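Local structure of putative hydrogenase (Pyrococcus furiosus, 3LYU) at residues 96-99 with 100-104; 124-127 with 128-132; 81-84 with 85-88. The protein is probably an oxidoreductase that uses FAD and a [2Fe-2S] cluster, this chain being one alpha-beta domain of the longer protein. All blocks are in the same frame, centred on the assembly; numbering follows the deposited sequence.

Contact 1 (96-99 with 100-104)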
loop_
_atom_site.group_PDB
_atom_site.type_symbol
_atom_site.label_atom_id
_atom_site.label_comp_id
_atom_site.label_asym_id
_atom_site.label_seq_id
_atom_site.Cartn_x
_atom_site.Cartn_y
_atom_site.Cartn_z
ATOM N N LYS B 96 -16.143 -24.470 2.164
ATOM C CA LYS B 96 -16.654 -23.977 3.439
ATOM C C LYS B 96 -16.715 -25.144 4.409
ATOM O O LYS B 96 -16.285 -25.035 5.559
ATOM C CB LYS B 96 -18.061 -23.413 3.277
ATOM C CG LYS B 96 -18.235 -22.576 2.037
ATOM C CD LYS B 96 -19.679 -22.134 1.862
ATOM C CE LYS B 96 -20.039 -21.038 2.844
ATOM N NZ LYS B 96 -21.410 -20.534 2.568
ATOM N N GLU B 97 -17.249 -26.262 3.924
ATOM C CA GLU B 97 -17.401 -27.471 4.726
ATOM C C GLU B 97 -16.098 -27.991 5.329
ATOM O O GLU B 97 -16.047 -28.275 6.524
ATOM C CB GLU B 97 -18.058 -28.581 3.889
ATOM C CG GLU B 97 -19.402 -28.185 3.266
ATOM C CD GLU B 97 -20.056 -29.308 2.476
ATOM O OE1 GLU B 97 -19.375 -29.915 1.620
ATOM O OE2 GLU B 97 -21.254 -29.575 2.702
ATOM N N LYS B 98 -15.052 -28.113 4.515
ATOM C CA LYS B 98 -13.766 -28.619 4.999
ATOM C C LYS B 98 -13.087 -27.684 5.992
ATOM O O LYS B 98 -12.468 -28.138 6.956
ATOM C CB LYS B 98 -12.815 -28.895 3.829
ATOM C CG LYS B 98 -12.218 -30.313 3.833
ATOM C CD LYS B 98 -11.704 -30.724 5.213
ATOM C CE LYS B 98 -10.917 -32.021 5.169
ATOM N NZ LYS B 98 -11.693 -33.132 4.559
ATOM N N VAL B 99 -13.196 -26.380 5.749
ATOM C CA VAL B 99 -12.605 -25.376 6.633
ATOM C C VAL B 99 -13.364 -25.368 7.961
ATOM O O VAL B 99 -12.768 -25.439 9.034
ATOM C CB VAL B 99 -12.672 -23.975 5.983
ATOM C CG1 VAL B 99 -12.211 -22.905 6.965
ATOM C CG2 VAL B 99 -11.805 -23.956 4.733
ATOM N N ARG B 100 -14.685 -25.273 7.869
ATOM C CA ARG B 100 -15.550 -25.297 9.035
ATOM C C ARG B 100 -15.171 -26.522 9.862
ATOM O O ARG B 100 -15.063 -26.463 11.080
ATOM C CB ARG B 100 -17.003 -25.419 8.581
ATOM C CG ARG B 100 -17.991 -25.737 9.689
ATOM C CD ARG B 100 -18.275 -24.506 10.516
ATOM N NE ARG B 100 -19.033 -23.514 9.760
ATOM C CZ ARG B 100 -19.293 -22.287 10.198
ATOM N NH1 ARG B 100 -18.855 -21.891 11.388
ATOM N NH2 ARG B 100 -20.005 -21.459 9.448
ATOM N N GLU B 101 -14.968 -27.634 9.172
ATOM C CA GLU B 101 -14.610 -28.898 9.794
ATOM C C GLU B 101 -13.220 -28.909 10.437
ATOM O O GLU B 101 -13.004 -29.571 11.452
ATOM C CB GLU B 101 -14.706 -30.007 8.748
ATOM C CG GLU B 101 -13.923 -31.264 9.083
ATOM C CD GLU B 101 -13.930 -32.269 7.942
ATOM O OE1 GLU B 101 -13.111 -33.214 7.966
ATOM O OE2 GLU B 101 -14.762 -32.113 7.021
ATOM N N LEU B 102 -12.277 -28.186 9.843
ATOM C CA LEU B 102 -10.920 -28.131 10.362
ATOM C C LEU B 102 -10.748 -27.135 11.496
ATOM O O LEU B 102 -9.830 -27.258 12.298
ATOM C CB LEU B 102 -9.948 -27.778 9.245
ATOM C CG LEU B 102 -9.589 -28.881 8.253
ATOM C CD1 LEU B 102 -8.804 -28.260 7.107
ATOM C CD2 LEU B 102 -8.775 -29.966 8.948
ATOM N N LEU B 103 -11.619 -26.138 11.548
ATOM C CA LEU B 103 -11.556 -25.132 12.596
ATOM C C LEU B 103 -12.371 -25.590 13.794
ATOM O O LEU B 103 -12.053 -25.261 14.939
ATOM C CB LEU B 103 -12.101 -23.797 12.085
ATOM C CG LEU B 103 -11.139 -22.899 11.311
ATOM C CD1 LEU B 103 -10.414 -23.701 10.252
ATOM C CD2 LEU B 103 -11.921 -21.754 10.697
ATOM N N GLU B 104 -13.427 -26.349 13.512
ATOM C CA GLU B 104 -14.309 -26.882 14.547
ATOM C C GLU B 104 -13.613 -28.089 15.154
ATOM O O GLU B 104 -13.934 -28.518 16.263
ATOM C CB GLU B 104 -15.653 -27.291 13.939
ATOM C CG GLU B 104 -16.823 -27.223 14.907
ATOM C CD GLU B 104 -18.171 -27.286 14.196
ATOM O OE1 GLU B 104 -18.417 -26.458 13.291
ATOM O OE2 GLU B 104 -18.991 -28.162 14.545
#
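Lys98 reaches along the flank of its helix to Glu101 and Leu102. Beyond CB the chain bends at chi2 (-46°), and CD comes to 4.1 Å from CG of Leu102 and 3.8 Å from CD of Glu101, so the aliphatic part of the lysine touches both a leucine and a carboxylate. CE follows at 3.7 Å from Glu101 OE1. A second bend at chi4 leaves NZ also 3.7 Å from Glu101 OE1, a long salt bridge; the stronger partner of the ammonium is Glu74 of strand 70-76. With an alanine here, the carboxylates of Glu74 and Glu101 would probably lose the positive charge they share, and Leu102 CG its cover from the lysine chain. All of this belongs to helix 84-104, which flanks a parallel sheet with strand order 3-2-1-4-5, a Rossmann-like arrangement consistent with the nucleotide-binding domain of ferredoxin reductase relatives. On the helix face turned to the sheet, Val99 and Leu103 lie side by side, with CG1 of Val99 3.8 Å from CD1 of Leu103; these apolar residues suit a place where they also meet Ile24 and Leu22 of strand 20-26 and Val126 of helix 117-130. The backbone beneath is regular: Arg100 N donates to Lys96 O at 2.8 Å (164° at the hydrogen), and Val99 O accepts Leu103 N at 2.9 Å, with a weak second bond from Leu102 N.

Contact 2 (124-127 with 128-132)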
loop_
_atom_site.group_PDB
_atom_site.type_symbol
_atom_site.label_atom_id
_atom_site.label_comp_id
_atom_site.label_asym_id
_atom_site.label_seq_id
_atom_site.Cartn_x
_atom_site.Cartn_y
_atom_site.Cartn_z
ATOM N N PHE B 124 -13.684 -16.445 4.506
ATOM C CA PHE B 124 -13.426 -15.455 5.543
ATOM C C PHE B 124 -14.556 -15.464 6.574
ATOM O O PHE B 124 -14.337 -15.234 7.765
ATOM C CB PHE B 124 -13.273 -14.071 4.908
ATOM C CG PHE B 124 -13.331 -12.939 5.896
ATOM C CD1 PHE B 124 -14.546 -12.322 6.205
ATOM C CD2 PHE B 124 -12.183 -12.503 6.534
ATOM C CE1 PHE B 124 -14.611 -11.287 7.138
ATOM C CE2 PHE B 124 -12.239 -11.468 7.470
ATOM C CZ PHE B 124 -13.458 -10.860 7.772
ATOM N N GLU B 125 -15.765 -15.745 6.105
ATOM C CA GLU B 125 -16.929 -15.796 6.978
ATOM C C GLU B 125 -16.778 -16.932 7.998
ATOM O O GLU B 125 -17.129 -16.790 9.172
ATOM C CB GLU B 125 -18.201 -16.021 6.154
ATOM C CG GLU B 125 -18.353 -15.101 4.940
ATOM C CD GLU B 125 -18.191 -13.618 5.271
ATOM O OE1 GLU B 125 -18.771 -13.161 6.285
ATOM O OE2 GLU B 125 -17.491 -12.907 4.504
ATOM N N VAL B 126 -16.258 -18.061 7.530
ATOM C CA VAL B 126 -16.052 -19.226 8.373
ATOM C C VAL B 126 -14.949 -18.963 9.390
ATOM O O VAL B 126 -15.008 -19.436 10.529
ATOM C CB VAL B 126 -15.671 -20.468 7.517
ATOM C CG1 VAL B 126 -15.340 -21.650 8.416
ATOM C CG2 VAL B 126 -16.806 -20.823 6.594
ATOM N N VAL B 127 -13.947 -18.196 8.977
ATOM C CA VAL B 127 -12.816 -17.897 9.842
ATOM C C VAL B 127 -13.129 -16.866 10.911
ATOM O O VAL B 127 -12.751 -17.045 12.066
ATOM C CB VAL B 127 -11.605 -17.426 9.016
ATOM C CG1 VAL B 127 -10.444 -17.133 9.916
ATOM C CG2 VAL B 127 -11.218 -18.498 8.037
ATOM N N LYS B 128 -13.811 -15.788 10.530
ATOM C CA LYS B 128 -14.158 -14.746 11.494
ATOM C C LYS B 128 -15.067 -15.376 12.549
ATOM O O LYS B 128 -15.217 -14.868 13.662
ATOM C CB LYS B 128 -14.881 -13.585 10.798
ATOM C CG LYS B 128 -16.171 -13.986 10.081
ATOM C CD LYS B 128 -17.317 -13.002 10.358
ATOM C CE LYS B 128 -17.084 -11.627 9.741
ATOM N NZ LYS B 128 -17.503 -11.584 8.316
ATOM N N GLU B 129 -15.651 -16.510 12.183
ATOM C CA GLU B 129 -16.555 -17.250 13.048
ATOM C C GLU B 129 -15.843 -17.874 14.245
ATOM O O GLU B 129 -16.417 -17.976 15.327
ATOM C CB GLU B 129 -17.221 -18.357 12.233
ATOM C CG GLU B 129 -18.368 -19.080 12.933
ATOM C CD GLU B 129 -19.718 -18.437 12.654
ATOM O OE1 GLU B 129 -19.859 -17.218 12.898
ATOM O OE2 GLU B 129 -20.634 -19.152 12.190
ATOM N N TYR B 130 -14.591 -18.285 14.042
ATOM C CA TYR B 130 -13.803 -18.942 15.093
ATOM C C TYR B 130 -12.727 -18.114 15.796
ATOM O O TYR B 130 -12.040 -18.619 16.683
ATOM C CB TYR B 130 -13.160 -20.219 14.529
ATOM C CG TYR B 130 -14.174 -21.271 14.141
ATOM C CD1 TYR B 130 -15.071 -21.051 13.098
ATOM C CD2 TYR B 130 -14.277 -22.460 14.860
ATOM C CE1 TYR B 130 -16.047 -21.983 12.786
ATOM C CE2 TYR B 130 -15.249 -23.398 14.558
ATOM C CZ TYR B 130 -16.133 -23.153 13.523
ATOM O OH TYR B 130 -17.114 -24.076 13.237
ATOM N N GLY B 131 -12.574 -16.854 15.401
ATOM C CA GLY B 131 -11.579 -15.998 16.026
ATOM C C GLY B 131 -10.147 -16.240 15.574
ATOM O O GLY B 131 -9.198 -15.882 16.287
ATOM N N VAL B 132 -9.989 -16.857 14.400
ATOM C CA VAL B 132 -8.661 -17.133 13.833
ATOM C C VAL B 132 -8.277 -16.017 12.849
ATOM O O VAL B 132 -9.051 -15.678 11.960
ATOM C CB VAL B 132 -8.628 -18.495 13.082
ATOM C CG1 VAL B 132 -7.263 -18.701 12.440
ATOM C CG2 VAL B 132 -8.933 -19.631 14.045
#
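The Phe124 ring has CB of Lys128 over one face, 4.2 Å above the plane and offset toward the rim, while Glu125 OE2 lies at its edge, in plane. NZ of Lys128 comes in obliquely, 3.1 Å from Phe124 CE1. The other ring, that of Tyr130, receives Val126 O at its edge, 3.0 Å from CD1. Both rings belong to the last turns of helix 117-130, the crossover helix of a beta-alpha-beta unit between strands 110-114 and 134-136. Phe124 also packs on Pro8 of the second subunit, a fitting place for a large apolar ring on an otherwise polar flank. Lys128 curls back along the helix because its CG sits between the backbone N and the carbonyl carbon (chi1 59°) and its chain bends again at chi2, chi3 and chi4; its ammonium thus meets Glu125 OE1 in a 2.9 Å salt bridge, from above the carboxylate plane. Beyond Tyr130 the helix stops at Gly131, whose positive phi of 77° favours glycine. Val132 then returns over the buried Val127, near Val111 of strand 110-114. At this weakly bonded end Val127 O takes two amides: Gly131 N weakly, and Tyr130 N at 3.0 Å from well above the carbonyl plane.

Contact 3 (81-84 with 85-88)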
loop_
_atom_site.group_PDB
_atom_site.type_symbol
_atom_site.label_atom_id
_atom_site.label_comp_id
_atom_site.label_asym_id
_atom_site.label_seq_id
_atom_site.Cartn_x
_atom_site.Cartn_y
_atom_site.Cartn_z
ATOM N N ASN B 81 -22.183 -31.399 -17.576
ATOM C CA ASN B 81 -23.553 -31.229 -18.039
ATOM C C ASN B 81 -24.169 -29.984 -17.419
ATOM O O ASN B 81 -25.388 -29.822 -17.428
ATOM C CB ASN B 81 -24.383 -32.466 -17.670
ATOM C CG ASN B 81 -23.697 -33.771 -18.052
ATOM O OD1 ASN B 81 -23.401 -34.005 -19.223
ATOM N ND2 ASN B 81 -23.439 -34.623 -17.061
ATOM N N GLN B 82 -23.323 -29.117 -16.868
ATOM C CA GLN B 82 -23.782 -27.882 -16.240
ATOM C C GLN B 82 -22.811 -26.764 -16.534
ATOM O O GLN B 82 -21.606 -27.000 -16.651
ATOM C CB GLN B 82 -23.842 -28.014 -14.729
ATOM C CG GLN B 82 -24.696 -29.112 -14.206
ATOM C CD GLN B 82 -24.675 -29.116 -12.705
ATOM O OE1 GLN B 82 -23.603 -29.175 -12.095
ATOM N NE2 GLN B 82 -25.854 -29.038 -12.089
ATOM N N ASP B 83 -23.328 -25.542 -16.627
ATOM C CA ASP B 83 -22.468 -24.397 -16.872
ATOM C C ASP B 83 -21.408 -24.430 -15.778
ATOM O O ASP B 83 -21.647 -24.938 -14.681
ATOM C CB ASP B 83 -23.270 -23.077 -16.850
ATOM C CG ASP B 83 -23.918 -22.783 -15.503
ATOM O OD1 ASP B 83 -24.515 -23.705 -14.898
ATOM O OD2 ASP B 83 -23.846 -21.614 -15.056
ATOM N N PHE B 84 -20.230 -23.911 -16.085
ATOM C CA PHE B 84 -19.146 -23.924 -15.123
ATOM C C PHE B 84 -19.501 -23.274 -13.787
ATOM O O PHE B 84 -18.957 -23.631 -12.745
ATOM C CB PHE B 84 -17.910 -23.253 -15.717
ATOM C CG PHE B 84 -16.656 -23.605 -15.000
ATOM C CD1 PHE B 84 -16.300 -24.937 -14.838
ATOM C CD2 PHE B 84 -15.849 -22.620 -14.454
ATOM C CE1 PHE B 84 -15.163 -25.280 -14.143
ATOM C CE2 PHE B 84 -14.708 -22.950 -13.754
ATOM C CZ PHE B 84 -14.358 -24.278 -13.594
ATOM N N LEU B 85 -20.410 -22.315 -13.823
ATOM C CA LEU B 85 -20.843 -21.632 -12.613
ATOM C C LEU B 85 -21.459 -22.628 -11.625
ATOM O O LEU B 85 -21.168 -22.601 -10.429
ATOM C CB LEU B 85 -21.870 -20.567 -12.980
ATOM C CG LEU B 85 -22.426 -19.758 -11.810
ATOM C CD1 LEU B 85 -21.295 -18.935 -11.195
ATOM C CD2 LEU B 85 -23.564 -18.851 -12.297
ATOM N N ALA B 86 -22.318 -23.499 -12.142
ATOM C CA ALA B 86 -22.976 -24.503 -11.334
ATOM C C ALA B 86 -21.957 -25.423 -10.686
ATOM O O ALA B 86 -22.184 -25.915 -9.584
ATOM C CB ALA B 86 -23.927 -25.305 -12.190
ATOM N N ASN B 87 -20.838 -25.649 -11.374
ATOM C CA ASN B 87 -19.767 -26.521 -10.874
ATOM C C ASN B 87 -18.878 -25.869 -9.820
ATOM O O ASN B 87 -18.425 -26.535 -8.890
ATOM C CB ASN B 87 -18.884 -27.008 -12.031
ATOM C CG ASN B 87 -19.631 -27.907 -12.997
ATOM O OD1 ASN B 87 -20.090 -27.463 -14.046
ATOM N ND2 ASN B 87 -19.768 -29.179 -12.638
HETATM N N MSE B 88 -18.619 -24.577 -9.973
HETATM C CA MSE B 88 -17.787 -23.865 -9.022
HETATM C C MSE B 88 -18.510 -23.801 -7.697
HETATM O O MSE B 88 -17.885 -23.781 -6.637
HETATM C CB MSE B 88 -17.517 -22.456 -9.519
HETATM C CG MSE B 88 -16.763 -22.408 -10.834
HETATM SE SE MSE B 88 -16.246 -20.611 -11.298
HETATM C CE MSE B 88 -14.980 -20.260 -9.901
#
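Phe84 and Met88, one turn apart, make the dense side of this helix start, where Asp83 occupies the N-cap position and helix 84-104 begins. The Met88 side chain, a selenomethionine, crosses the ring: its CG stands over one face, 4.0 Å from the centroid of the Phe84 ring and 27° off the normal, a CH-pi contact. Its selenium lies farther to the side, 4.5 Å from that centroid and oblique, making a Met-aromatic contact. With CG anti to the backbone N (chi1 -161°), the phenylalanine ring is set beside the chain of Met88; it also meets the ring of Phe54, at about 60° between planes, and Pro56 of the second subunit, while Met88 packs on Thr28 of that subunit. A flat aromatic and a flexible selenoether chain (a thioether in methionine) suit such a place, since one offers broad faces and the other can bend to follow them. Beneath them Met88 N donates to Phe84 O at 2.9 Å, the first well-formed bond of the helix.

The opposite character belongs to Gln82, Asp83 and Leu85, which are largely exposed, although Ile59 of the second subunit rests on Asp83 and Leu85. Asp83 holds its carboxylate in the crowded position between N and carbonyl carbon, which brings OD2 within 3.1 Å of Leu85 CB and OD1 within 3.2 Å of Ala86 CB. An acid suits an N-cap because its negative charge is likely to be favoured by the helix dipole. Asp83 O accepts weak bonds from Ala86 N and Asn87 N. On the outer flank the small Ala86 lets the glutamine chain come close, the CB atoms of Gln82 and Ala86 meeting at 3.7 Å.

How the contacts relate
Contacts 1 and 3 lie on one helix, 84-104, towards its end and at its start; their centres are about 23 Å apart and their nearest atoms about 9 Å. Contact 2 belongs to the neighbouring helix 117-130, with its centre about 10 Å from that of contact 1, and here the two touch. Arg100 NH1 faces Glu129 OE2 at 3.4 Å, a long and weak ion pair, and Glu104 OE1 lies 2.7 Å from Tyr130 OH; polar side chains thus meet at these ends of the two helices. Contact 3 is remote from contact 2, about 27 Å between centres. Contacts 2 and 3 both meet the second subunit, whereas contact 1 touches no other chain of the assembly.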